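Local coordinates for manganese lipoxygenase (Gaeumannomyces graminis, PDB 5FX8), which oxidises linoleic and alpha-linolenic acids with molecular oxygen at a manganese centre, giving 11S- and 13R-hydroperoxy fatty acids, at residues G406-F411 and V466-A471; D132-L137 and V492-P497; Q220-P225 and P358-A363; L237-A242 and L248-K253. All blocks are in the same frame, centred on the assembly; numbering follows the deposited sequence.

Contact 1: G406-F411 and V466-A471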
loop_
_atom_site.group_PDB
_atom_site.type_symbol
_atom_site.label_atom_id
_atom_site.label_comp_id
_atom_site.label_asym_id
_atom_site.label_seq_id
_atom_site.Cartn_x
_atom_site.Cartn_y
_atom_site.Cartn_z
ATOM N N GLY A 406 -9.057 -8.001 17.065
ATOM C CA GLY A 406 -9.459 -9.208 17.770
ATOM C C GLY A 406 -8.866 -10.465 17.165
ATOM O O GLY A 406 -8.375 -11.338 17.875
ATOM N N ALA A 407 -8.895 -10.573 15.845
ATOM C CA ALA A 407 -8.317 -11.749 15.217
ATOM C C ALA A 407 -6.807 -11.809 15.446
ATOM O O ALA A 407 -6.241 -12.875 15.726
ATOM C CB ALA A 407 -8.648 -11.744 13.731
ATOM N N ILE A 408 -6.141 -10.664 15.348
ATOM C CA ILE A 408 -4.697 -10.629 15.526
ATOM C C ILE A 408 -4.335 -10.972 16.960
ATOM O O ILE A 408 -3.318 -11.609 17.231
ATOM C CB ILE A 408 -4.165 -9.242 15.121
ATOM C CG1 ILE A 408 -4.410 -8.987 13.627
ATOM C CG2 ILE A 408 -2.709 -9.048 15.531
ATOM C CD1 ILE A 408 -3.845 -7.692 13.136
ATOM N N ARG A 409 -5.151 -10.531 17.903
ATOM C CA ARG A 409 -4.805 -10.714 19.297
ATOM C C ARG A 409 -5.048 -12.144 19.699
ATOM O O ARG A 409 -4.220 -12.748 20.376
ATOM C CB ARG A 409 -5.591 -9.756 20.178
ATOM C CG ARG A 409 -5.209 -9.911 21.610
ATOM C CD ARG A 409 -5.673 -8.817 22.521
ATOM N NE ARG A 409 -5.065 -9.043 23.820
ATOM C CZ ARG A 409 -3.989 -8.418 24.276
ATOM N NH1 ARG A 409 -3.410 -7.465 23.539
ATOM N NH2 ARG A 409 -3.506 -8.730 25.479
ATOM N N ARG A 410 -6.149 -12.722 19.233
ATOM C CA ARG A 410 -6.320 -14.150 19.413
ATOM C C ARG A 410 -5.097 -14.906 18.910
ATOM O O ARG A 410 -4.538 -15.738 19.634
ATOM C CB ARG A 410 -7.587 -14.616 18.723
ATOM C CG ARG A 410 -7.871 -16.073 18.915
ATOM C CD ARG A 410 -9.076 -16.468 18.109
ATOM N NE ARG A 410 -10.206 -15.574 18.368
ATOM C CZ ARG A 410 -11.059 -15.743 19.376
ATOM N NH1 ARG A 410 -10.909 -16.772 20.219
ATOM N NH2 ARG A 410 -12.059 -14.887 19.551
ATOM N N PHE A 411 -4.647 -14.616 17.682
ATOM C CA PHE A 411 -3.466 -15.318 17.197
ATOM C C PHE A 411 -2.267 -15.075 18.101
ATOM O O PHE A 411 -1.523 -16.004 18.409
ATOM C CB PHE A 411 -3.111 -14.922 15.774
ATOM C CG PHE A 411 -1.816 -15.499 15.318
ATOM C CD1 PHE A 411 -0.625 -14.834 15.542
ATOM C CD2 PHE A 411 -1.781 -16.716 14.694
ATOM C CE1 PHE A 411 0.540 -15.368 15.158
ATOM C CE2 PHE A 411 -0.608 -17.249 14.289
ATOM C CZ PHE A 411 0.556 -16.580 14.534
ATOM N N VAL A 466 2.399 -5.913 22.689
ATOM C CA VAL A 466 3.437 -5.477 21.765
ATOM C C VAL A 466 3.265 -6.130 20.398
ATOM O O VAL A 466 3.202 -5.446 19.367
ATOM C CB VAL A 466 4.820 -5.762 22.374
ATOM C CG1 VAL A 466 5.920 -5.633 21.340
ATOM C CG2 VAL A 466 5.057 -4.821 23.495
ATOM N N LEU A 467 3.166 -7.459 20.369
ATOM C CA LEU A 467 3.057 -8.174 19.103
ATOM C C LEU A 467 1.748 -7.862 18.377
ATOM O O LEU A 467 1.723 -7.752 17.143
ATOM C CB LEU A 467 3.210 -9.668 19.346
ATOM C CG LEU A 467 4.479 -10.096 20.079
ATOM C CD1 LEU A 467 4.595 -11.596 20.204
ATOM C CD2 LEU A 467 5.710 -9.533 19.383
ATOM N N THR A 468 0.658 -7.694 19.122
ATOM C CA THR A 468 -0.597 -7.286 18.509
ATOM C C THR A 468 -0.492 -5.902 17.889
ATOM O O THR A 468 -0.958 -5.674 16.770
ATOM C CB THR A 468 -1.704 -7.322 19.543
ATOM O OG1 THR A 468 -1.663 -8.584 20.182
ATOM C CG2 THR A 468 -3.027 -7.188 18.891
ATOM N N HIS A 469 0.118 -4.972 18.597
ATOM C CA HIS A 469 0.207 -3.625 18.080
ATOM C C HIS A 469 1.112 -3.562 16.855
ATOM O O HIS A 469 0.843 -2.799 15.924
ATOM C CB HIS A 469 0.688 -2.702 19.185
ATOM C CG HIS A 469 0.602 -1.268 18.826
ATOM N ND1 HIS A 469 -0.580 -0.663 18.477
ATOM C CD2 HIS A 469 1.556 -0.321 18.727
ATOM C CE1 HIS A 469 -0.351 0.603 18.188
ATOM N NE2 HIS A 469 0.938 0.835 18.333
ATOM N N VAL A 470 2.175 -4.366 16.815
ATOM C CA VAL A 470 2.998 -4.333 15.618
ATOM C C VAL A 470 2.234 -4.907 14.437
ATOM O O VAL A 470 2.157 -4.283 13.374
ATOM C CB VAL A 470 4.341 -5.048 15.811
ATOM C CG1 VAL A 470 5.043 -5.039 14.491
ATOM C CG2 VAL A 470 5.178 -4.337 16.817
ATOM N N ALA A 471 1.632 -6.089 14.606
ATOM C CA ALA A 471 0.881 -6.641 13.489
ATOM C C ALA A 471 -0.230 -5.690 13.059
ATOM O O ALA A 471 -0.533 -5.593 11.872
ATOM C CB ALA A 471 0.331 -8.025 13.832
#

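Contact 2: D132-L137 and V492-P497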
loop_
_atom_site.group_PDB
_atom_site.type_symbol
_atom_site.label_atom_id
_atom_site.label_comp_id
_atom_site.label_asym_id
_atom_site.label_seq_id
_atom_site.Cartn_x
_atom_site.Cartn_y
_atom_site.Cartn_z
ATOM N N ASP A 132 -18.664 17.866 -12.291
ATOM C CA ASP A 132 -19.124 16.497 -12.489
ATOM C C ASP A 132 -18.240 15.748 -13.470
ATOM O O ASP A 132 -18.177 14.518 -13.421
ATOM C CB ASP A 132 -20.573 16.486 -12.977
ATOM C CG ASP A 132 -21.417 17.521 -12.337
ATOM O OD1 ASP A 132 -21.814 17.317 -11.225
ATOM O OD2 ASP A 132 -21.678 18.547 -12.943
ATOM N N ASP A 133 -17.554 16.461 -14.369
ATOM C CA ASP A 133 -16.659 15.802 -15.315
ATOM C C ASP A 133 -15.464 15.172 -14.627
ATOM O O ASP A 133 -14.763 14.369 -15.245
ATOM C CB ASP A 133 -16.171 16.781 -16.383
ATOM C CG ASP A 133 -17.307 17.440 -17.130
ATOM O OD1 ASP A 133 -18.343 16.768 -17.299
ATOM O OD2 ASP A 133 -17.176 18.627 -17.523
ATOM N N PHE A 134 -15.213 15.512 -13.366
ATOM C CA PHE A 134 -14.182 14.818 -12.620
ATOM C C PHE A 134 -14.465 13.336 -12.502
ATOM O O PHE A 134 -13.542 12.566 -12.260
ATOM C CB PHE A 134 -14.026 15.423 -11.238
ATOM C CG PHE A 134 -13.023 16.515 -11.170
ATOM C CD1 PHE A 134 -11.685 16.232 -10.962
ATOM C CD2 PHE A 134 -13.403 17.825 -11.314
ATOM C CE1 PHE A 134 -10.746 17.244 -10.902
ATOM C CE2 PHE A 134 -12.465 18.843 -11.251
ATOM C CZ PHE A 134 -11.139 18.548 -11.042
ATOM N N ALA A 135 -15.707 12.911 -12.688
ATOM C CA ALA A 135 -15.982 11.485 -12.667
ATOM C C ALA A 135 -15.356 10.773 -13.854
ATOM O O ALA A 135 -15.107 9.572 -13.781
ATOM C CB ALA A 135 -17.485 11.236 -12.632
ATOM N N LEU A 136 -15.111 11.483 -14.957
ATOM C CA LEU A 136 -14.401 10.899 -16.086
ATOM C C LEU A 136 -13.026 10.415 -15.684
ATOM O O LEU A 136 -12.480 9.514 -16.314
ATOM C CB LEU A 136 -14.269 11.921 -17.210
ATOM C CG LEU A 136 -15.554 12.554 -17.709
ATOM C CD1 LEU A 136 -15.205 13.802 -18.451
ATOM C CD2 LEU A 136 -16.258 11.587 -18.604
ATOM N N LEU A 137 -12.460 10.996 -14.645
ATOM C CA LEU A 137 -11.199 10.530 -14.117
ATOM C C LEU A 137 -11.253 9.079 -13.641
ATOM O O LEU A 137 -10.223 8.402 -13.635
ATOM C CB LEU A 137 -10.837 11.470 -12.996
ATOM C CG LEU A 137 -9.435 11.648 -12.501
ATOM C CD1 LEU A 137 -8.546 11.974 -13.633
ATOM C CD2 LEU A 137 -9.533 12.792 -11.530
ATOM N N VAL A 492 -9.515 11.219 -3.412
ATOM C CA VAL A 492 -10.421 11.105 -4.538
ATOM C C VAL A 492 -10.859 12.503 -4.923
ATOM O O VAL A 492 -11.294 13.273 -4.066
ATOM C CB VAL A 492 -11.608 10.205 -4.175
ATOM C CG1 VAL A 492 -12.644 10.145 -5.287
ATOM C CG2 VAL A 492 -11.088 8.856 -3.888
ATOM N N LEU A 493 -10.679 12.847 -6.198
ATOM C CA LEU A 493 -11.072 14.141 -6.754
ATOM C C LEU A 493 -12.563 14.151 -7.053
ATOM O O LEU A 493 -13.134 13.159 -7.481
ATOM C CB LEU A 493 -10.256 14.470 -8.018
ATOM C CG LEU A 493 -8.783 14.785 -7.717
ATOM C CD1 LEU A 493 -7.920 14.781 -8.926
ATOM C CD2 LEU A 493 -8.599 16.102 -7.032
ATOM N N PRO A 494 -13.194 15.307 -6.897
ATOM C CA PRO A 494 -12.610 16.621 -6.684
ATOM C C PRO A 494 -12.555 17.043 -5.254
ATOM O O PRO A 494 -11.981 18.077 -4.963
ATOM C CB PRO A 494 -13.568 17.516 -7.443
ATOM C CG PRO A 494 -14.848 16.864 -7.225
ATOM C CD PRO A 494 -14.594 15.410 -7.306
ATOM N N LEU A 495 -13.169 16.258 -4.371
ATOM C CA LEU A 495 -13.256 16.651 -2.973
ATOM C C LEU A 495 -11.912 16.626 -2.257
ATOM O O LEU A 495 -11.757 17.312 -1.246
ATOM C CB LEU A 495 -14.256 15.753 -2.245
ATOM C CG LEU A 495 -15.583 16.459 -1.927
ATOM C CD1 LEU A 495 -15.341 17.548 -0.947
ATOM C CD2 LEU A 495 -16.227 17.065 -3.158
ATOM N N HIS A 496 -10.938 15.872 -2.744
ATOM C CA HIS A 496 -9.669 15.695 -2.044
ATOM C C HIS A 496 -8.469 15.962 -2.934
ATOM O O HIS A 496 -7.773 15.022 -3.333
ATOM C CB HIS A 496 -9.540 14.279 -1.507
ATOM C CG HIS A 496 -10.667 13.858 -0.629
ATOM N ND1 HIS A 496 -11.742 13.141 -1.099
ATOM C CD2 HIS A 496 -10.873 14.031 0.697
ATOM C CE1 HIS A 496 -12.564 12.892 -0.100
ATOM N NE2 HIS A 496 -12.061 13.422 1.000
ATOM N N PRO A 497 -8.154 17.223 -3.210
ATOM C CA PRO A 497 -6.999 17.528 -4.062
ATOM C C PRO A 497 -5.681 17.602 -3.307
ATOM O O PRO A 497 -5.583 18.149 -2.209
ATOM C CB PRO A 497 -7.366 18.895 -4.643
ATOM C CG PRO A 497 -8.157 19.522 -3.603
ATOM C CD PRO A 497 -8.905 18.432 -2.856
#

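Contact 3: Q220-P225 and P358-A363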
loop_
_atom_site.group_PDB
_atom_site.type_symbol
_atom_site.label_atom_id
_atom_site.label_comp_id
_atom_site.label_asym_id
_atom_site.label_seq_id
_atom_site.Cartn_x
_atom_site.Cartn_y
_atom_site.Cartn_z
ATOM N N GLN A 220 -0.245 23.721 10.028
ATOM C CA GLN A 220 0.269 23.885 8.677
ATOM C C GLN A 220 0.353 25.353 8.256
ATOM O O GLN A 220 0.791 25.657 7.153
ATOM C CB GLN A 220 -0.584 23.094 7.686
ATOM C CG GLN A 220 -0.626 21.621 7.969
ATOM C CD GLN A 220 -1.584 20.850 7.082
ATOM O OE1 GLN A 220 -1.807 21.182 5.915
ATOM N NE2 GLN A 220 -2.180 19.819 7.652
ATOM N N LYS A 221 -0.075 26.261 9.115
ATOM C CA LYS A 221 0.146 27.677 8.902
ATOM C C LYS A 221 1.637 27.991 8.800
ATOM O O LYS A 221 2.033 28.910 8.074
ATOM C CB LYS A 221 -0.533 28.403 10.049
ATOM C CG LYS A 221 -0.478 29.850 10.074
ATOM C CD LYS A 221 -1.097 30.332 11.366
ATOM C CE LYS A 221 -0.507 29.571 12.536
ATOM N NZ LYS A 221 -0.892 30.145 13.845
ATOM N N LYS A 222 2.472 27.199 9.481
ATOM C CA LYS A 222 3.929 27.301 9.530
ATOM C C LYS A 222 4.625 27.060 8.185
ATOM O O LYS A 222 5.791 27.431 8.037
ATOM C CB LYS A 222 4.422 26.313 10.593
ATOM C CG LYS A 222 5.773 25.719 10.405
ATOM C CD LYS A 222 6.052 24.685 11.458
ATOM C CE LYS A 222 7.498 24.232 11.398
ATOM N NZ LYS A 222 7.849 23.365 12.550
ATOM N N TYR A 223 3.941 26.513 7.193
ATOM C CA TYR A 223 4.525 26.156 5.912
ATOM C C TYR A 223 4.044 27.094 4.807
ATOM O O TYR A 223 2.938 27.640 4.862
ATOM C CB TYR A 223 4.174 24.709 5.550
ATOM C CG TYR A 223 4.569 23.713 6.618
ATOM C CD1 TYR A 223 5.862 23.684 7.111
ATOM C CD2 TYR A 223 3.643 22.849 7.164
ATOM C CE1 TYR A 223 6.211 22.821 8.077
ATOM C CE2 TYR A 223 3.995 21.966 8.148
ATOM C CZ TYR A 223 5.283 21.949 8.597
ATOM O OH TYR A 223 5.678 21.083 9.592
ATOM N N THR A 224 4.887 27.254 3.787
ATOM C CA THR A 224 4.631 28.084 2.635
ATOM C C THR A 224 4.431 27.220 1.409
ATOM O O THR A 224 5.308 26.417 1.081
ATOM C CB THR A 224 5.801 29.030 2.391
ATOM O OG1 THR A 224 6.124 29.708 3.609
ATOM C CG2 THR A 224 5.473 30.023 1.299
ATOM N N PRO A 225 3.338 27.384 0.681
ATOM C CA PRO A 225 3.116 26.559 -0.501
ATOM C C PRO A 225 4.145 26.816 -1.587
ATOM O O PRO A 225 4.778 27.870 -1.655
ATOM C CB PRO A 225 1.724 26.983 -0.960
ATOM C CG PRO A 225 1.112 27.550 0.211
ATOM C CD PRO A 225 2.187 28.247 0.943
ATOM N N PRO A 358 6.465 15.157 10.458
ATOM C CA PRO A 358 6.592 14.067 11.452
ATOM C C PRO A 358 7.685 14.277 12.489
ATOM O O PRO A 358 7.580 13.756 13.607
ATOM C CB PRO A 358 6.881 12.839 10.586
ATOM C CG PRO A 358 7.411 13.413 9.310
ATOM C CD PRO A 358 6.633 14.642 9.091
ATOM N N GLY A 359 8.753 14.995 12.139
ATOM C CA GLY A 359 9.724 15.383 13.135
ATOM C C GLY A 359 9.186 16.379 14.138
ATOM O O GLY A 359 9.532 16.312 15.311
ATOM N N SER A 360 8.359 17.327 13.700
ATOM C CA SER A 360 7.701 18.225 14.650
ATOM C C SER A 360 6.770 17.475 15.580
ATOM O O SER A 360 6.705 17.778 16.774
ATOM C CB SER A 360 6.883 19.282 13.931
ATOM O OG SER A 360 7.675 20.030 13.064
ATOM N N VAL A 361 5.990 16.543 15.035
ATOM C CA VAL A 361 5.139 15.716 15.877
ATOM C C VAL A 361 5.979 14.991 16.915
ATOM O O VAL A 361 5.695 15.046 18.112
ATOM C CB VAL A 361 4.327 14.737 15.016
ATOM C CG1 VAL A 361 3.500 13.815 15.876
ATOM C CG2 VAL A 361 3.442 15.505 14.084
ATOM N N TYR A 362 7.045 14.330 16.467
ATOM C CA TYR A 362 7.881 13.550 17.364
ATOM C C TYR A 362 8.536 14.439 18.403
ATOM O O TYR A 362 8.691 14.050 19.568
ATOM C CB TYR A 362 8.937 12.808 16.558
ATOM C CG TYR A 362 9.494 11.592 17.255
ATOM C CD1 TYR A 362 8.703 10.471 17.477
ATOM C CD2 TYR A 362 10.807 11.563 17.681
ATOM C CE1 TYR A 362 9.208 9.371 18.125
ATOM C CE2 TYR A 362 11.321 10.470 18.307
ATOM C CZ TYR A 362 10.530 9.385 18.530
ATOM O OH TYR A 362 11.092 8.323 19.170
ATOM N N ALA A 363 8.920 15.641 17.998
ATOM C CA ALA A 363 9.528 16.569 18.933
ATOM C C ALA A 363 8.518 17.064 19.968
ATOM O O ALA A 363 8.905 17.373 21.097
ATOM C CB ALA A 363 10.170 17.716 18.153
#

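Contact 4: L237-A242 and L248-K253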
loop_
_atom_site.group_PDB
_atom_site.type_symbol
_atom_site.label_atom_id
_atom_site.label_comp_id
_atom_site.label_asym_id
_atom_site.label_seq_id
_atom_site.Cartn_x
_atom_site.Cartn_y
_atom_site.Cartn_z
ATOM N N LEU A 237 -14.677 22.170 12.971
ATOM C CA LEU A 237 -15.503 21.930 14.139
ATOM C C LEU A 237 -16.664 21.041 13.732
ATOM O O LEU A 237 -17.354 21.322 12.747
ATOM C CB LEU A 237 -16.012 23.239 14.706
ATOM C CG LEU A 237 -16.421 23.311 16.158
ATOM C CD1 LEU A 237 -15.301 22.859 17.030
ATOM C CD2 LEU A 237 -16.727 24.757 16.426
ATOM N N PHE A 238 -16.855 19.953 14.472
ATOM C CA PHE A 238 -17.907 19.000 14.194
ATOM C C PHE A 238 -18.751 18.810 15.441
ATOM O O PHE A 238 -18.316 19.100 16.550
ATOM C CB PHE A 238 -17.328 17.694 13.731
ATOM C CG PHE A 238 -16.442 17.823 12.553
ATOM C CD1 PHE A 238 -15.123 18.200 12.694
ATOM C CD2 PHE A 238 -16.917 17.533 11.297
ATOM C CE1 PHE A 238 -14.318 18.301 11.606
ATOM C CE2 PHE A 238 -16.119 17.633 10.210
ATOM C CZ PHE A 238 -14.820 18.017 10.354
ATOM N N TYR A 239 -19.980 18.347 15.265
ATOM C CA TYR A 239 -20.827 18.139 16.426
ATOM C C TYR A 239 -21.706 16.919 16.244
ATOM O O TYR A 239 -21.986 16.483 15.135
ATOM C CB TYR A 239 -21.700 19.360 16.744
ATOM C CG TYR A 239 -22.967 19.503 15.947
ATOM C CD1 TYR A 239 -22.921 19.769 14.609
ATOM C CD2 TYR A 239 -24.201 19.441 16.557
ATOM C CE1 TYR A 239 -24.062 19.941 13.876
ATOM C CE2 TYR A 239 -25.363 19.606 15.835
ATOM C CZ TYR A 239 -25.280 19.857 14.488
ATOM O OH TYR A 239 -26.386 20.037 13.720
ATOM N N LEU A 240 -22.126 16.354 17.361
ATOM C CA LEU A 240 -23.097 15.275 17.365
ATOM C C LEU A 240 -24.486 15.879 17.562
ATOM O O LEU A 240 -24.745 16.517 18.583
ATOM C CB LEU A 240 -22.745 14.268 18.457
ATOM C CG LEU A 240 -23.539 12.968 18.483
ATOM C CD1 LEU A 240 -23.599 12.328 17.115
ATOM C CD2 LEU A 240 -22.893 12.032 19.467
ATOM N N ASP A 241 -25.366 15.704 16.579
ATOM C CA ASP A 241 -26.678 16.339 16.590
ATOM C C ASP A 241 -27.692 15.454 17.285
ATOM O O ASP A 241 -27.974 14.344 16.824
ATOM C CB ASP A 241 -27.172 16.639 15.176
ATOM C CG ASP A 241 -28.446 17.489 15.154
ATOM O OD1 ASP A 241 -28.756 18.217 16.117
ATOM O OD2 ASP A 241 -29.130 17.437 14.138
ATOM N N ALA A 242 -28.277 15.976 18.361
ATOM C CA ALA A 242 -29.350 15.259 19.034
ATOM C C ALA A 242 -30.587 15.113 18.157
ATOM O O ALA A 242 -31.347 14.161 18.336
ATOM C CB ALA A 242 -29.714 15.956 20.338
ATOM N N LEU A 248 -21.751 15.550 12.496
ATOM C CA LEU A 248 -21.974 16.483 11.402
ATOM C C LEU A 248 -20.961 17.621 11.388
ATOM O O LEU A 248 -20.356 17.949 12.413
ATOM C CB LEU A 248 -23.399 17.062 11.484
ATOM C CG LEU A 248 -24.585 16.200 11.077
ATOM C CD1 LEU A 248 -25.818 17.011 11.256
ATOM C CD2 LEU A 248 -24.488 15.794 9.652
ATOM N N PRO A 249 -20.763 18.252 10.238
ATOM C CA PRO A 249 -19.911 19.439 10.188
ATOM C C PRO A 249 -20.614 20.662 10.739
ATOM O O PRO A 249 -21.816 20.859 10.558
ATOM C CB PRO A 249 -19.634 19.605 8.688
ATOM C CG PRO A 249 -20.801 19.061 8.029
ATOM C CD PRO A 249 -21.288 17.911 8.901
ATOM N N LEU A 250 -19.837 21.492 11.429
ATOM C CA LEU A 250 -20.355 22.745 11.956
ATOM C C LEU A 250 -19.681 23.945 11.299
ATOM O O LEU A 250 -20.353 24.713 10.617
ATOM C CB LEU A 250 -20.206 22.773 13.486
ATOM C CG LEU A 250 -21.152 23.721 14.224
ATOM C CD1 LEU A 250 -21.361 23.330 15.673
ATOM C CD2 LEU A 250 -20.653 25.124 14.169
ATOM N N ALA A 251 -18.374 24.127 11.458
ATOM C CA ALA A 251 -17.701 25.276 10.873
ATOM C C ALA A 251 -16.296 24.889 10.434
ATOM O O ALA A 251 -15.737 23.890 10.880
ATOM C CB ALA A 251 -17.645 26.442 11.857
ATOM N N ILE A 252 -15.728 25.701 9.553
ATOM C CA ILE A 252 -14.365 25.523 9.076
ATOM C C ILE A 252 -13.695 26.884 9.065
ATOM O O ILE A 252 -14.200 27.818 8.444
ATOM C CB ILE A 252 -14.324 24.883 7.673
ATOM C CG1 ILE A 252 -14.943 23.487 7.709
ATOM C CG2 ILE A 252 -12.894 24.796 7.156
ATOM C CD1 ILE A 252 -15.023 22.798 6.364
ATOM N N LYS A 253 -12.563 27.003 9.745
ATOM C CA LYS A 253 -11.798 28.236 9.802
ATOM C C LYS A 253 -10.454 28.026 9.111
ATOM O O LYS A 253 -9.704 27.121 9.484
ATOM C CB LYS A 253 -11.594 28.666 11.252
ATOM C CG LYS A 253 -11.240 30.106 11.413
ATOM C CD LYS A 253 -10.733 30.395 12.780
ATOM C CE LYS A 253 -10.510 31.858 12.938
ATOM N NZ LYS A 253 -9.697 32.077 14.129
#

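Contact 1: G406-F411 and V466-A471
I408 and R409 meet T468 and A471 where two helices of the mainly helical lipoxygenase core pack together, helix 396-420 and helix 460-481. The second helix also carries the manganese ligand H478, whose side chain is about 11 Å from that of A471. The axes of the two short segments approach to 9.1 Å. Their N-to-C directions differ by 139°, so the pair is antiparallel but clearly splayed. The contact is mostly apolar and buried. I408 points its CG2 branch across the interface. At chi1 -64° CG2 stands anti to the backbone N, and this methyl meets A471 CB at 3.6 Å. The same I408 CG2 touches T468 CG2 at 3.9 Å. T468 CG2 touches two residues of the other helix, since R409 CB also lies 3.9 Å from it. The other branch of T468, OG1, turns back along its own helix and is hydrogen-bonded to V464 O, so the buried hydroxyl is satisfied within its helix. R409 crosses T468 at about a right angle. Its chain is extended from CG to NE, which carries the guanidinium past the threonine. There NH1 forms a salt bridge with D465 on helix 460-481, adding an ionic link to the apolar packing. M412, one turn after I408 on helix 396-420, also touches T468 and A471. Helix 566-587 lies against A407 and I408, partly through F575, while L321 of helix 313-321 packs on A471.

Contact 2: D132-L137 and V492-P497
F134 and P494 bring the two segments closest, with the CA of F134 6.4 Å from the CA of P494, where a 3-10 segment, 132-137, passes a loop bent by a cis peptide bond between L493 and P494. This cis-proline turn lies in the lipoxygenase fold after helix 485-490. The contact is buried and wholly apolar. P494 CB sits over one face of the F134 ring in a CH-pi contact. It is 4.0 Å from the centroid of the F134 ring and 15° off the ring normal. L493 comes in obliquely beside the proline, its CB 3.7 Å from F134 CD1. One 3-10 turn after F134, L137 reaches the same leucine. Its CG lies anti to the backbone N (chi1 -158°), and its CD2 meets L493 CD1 at 3.7 Å. L493 is therefore packed by both residues. F128 stacks with F134, and helix 526-539 adds A529 against L137 and L493. Backbone polar groups are bonded nearby: L493 N to Y138 OH, and L137 O to W142 NE1. The loop of 492-497 is also tied to itself through H496. H496 NE2 bonds E167 OE1, so both ring nitrogens are held and the ring rotation is fixed. H496 ND1 donates to a lone pair of V492 O at 3.0 Å, with V492 O 9° out of the imidazole plane.

Contact 3: Q220-P225 and P358-A363
K222 and Y223 reach side by side toward S360, and both side chains end near its hydroxyl. The contact is a small polar cluster of the lipoxygenase fold. It joins the connection between strands 212-216 and 235-241 to helix 351-363. The backbones stay well apart, with the CA of K222 11.1 Å from the CA of S360, and the long side chains bridge the gap. K222 runs alongside the tyrosine, with its CG 3.7 Å above one face of the Y223 ring, offset toward the rim. Its chain is extended beyond CG, which takes NZ out to the helix. Y223 points the same way, and its OH ends 4.3 Å from K222 NZ. Both polar ends converge on D356, on the same helix as S360. K222 NZ forms a salt bridge with D356 OD2, and Y223 OH is hydrogen-bonded to the same oxygen. That carboxylate oxygen is thus gripped twice, and the lysine probably favours its negative charge. K222 NZ is also hydrogen-bonded to Y219 OH. S360 keeps its OG beside its own backbone N (chi1 -58°), where it is hydrogen-bonded to D356 O one turn earlier. The buried serine therefore has its main partner inside the helix. Around the cluster, A353 and F357 of helix 351-363 touch Y223. Across the contact itself, S360 OG lies 3.4 Å from K222 NZ and 4.1 Å from Y223 OH.

Contact 4: L237-A242 and L248-K253
Y239, L248 and L250 form the apolar centre of a beta hairpin, strands 235-241 and 246-253. Y239 and L248 lie side by side and point the same way, with Y239 CE1 3.8 Å from L248 CB. L250 comes at about a right angle to the tyrosine, its CD1 4.0 Å from Y239 CD1. Y239 holds CG between the backbone N and the carbonyl carbon (chi1 82°), which lays the ring against both leucines. F238 and P249 are a non-hydrogen-bonded pair whose side chains diverge. F238 CD2 still meets P249 CA at 3.7 Å, and L248 O lies at the edge of the F238 ring.

The strands are antiparallel, and a classic beta bulge shifts their register. L250 and A251 both face L237, and L237 O accepts from both. The bond from L250 N to L237 O is 2.8 Å; that from A251 N to L237 O is longer, 3.3 Å. L237 N returns a nearly straight bond to A251 O, 177° at the hydrogen. Beyond the bulge, Y239 and L248 exchange a pair of backbone bonds. At the polar edge D241 forms a salt bridge with R243 and a hydrogen bond to S244, both in the hairpin turn.

Helix 203-208 packs on L237, Y239 and L250 through L203 and L206. Helix 161-166 and W271 of helix 268-305 pack on P249. Strands 212-216 and 261-262 flank the hairpin in the antiparallel sheet.

From the N terminus, segment 132-137 opens the loop that contact 2 closes at 492-497, joining the loop after helix 86-124 to the one after helix 485-490. The other three contacts lie between these two segments. Segment 220-225 opens contact 3, closed by 358-363 at the end of helix 351-363. Inside it, contact 4 closes the short hairpin of the sheet. Contact 1 follows in series and joins helices 396-420 and 460-481. No two contacts cross or touch. Contacts 2, 3 and 4 come within about 9 Å of one another by nearest atoms. Contact 1 stands apart, its centre at least 32 Å from the others, on the opposite side of the chain's centre from contacts 2 and 3.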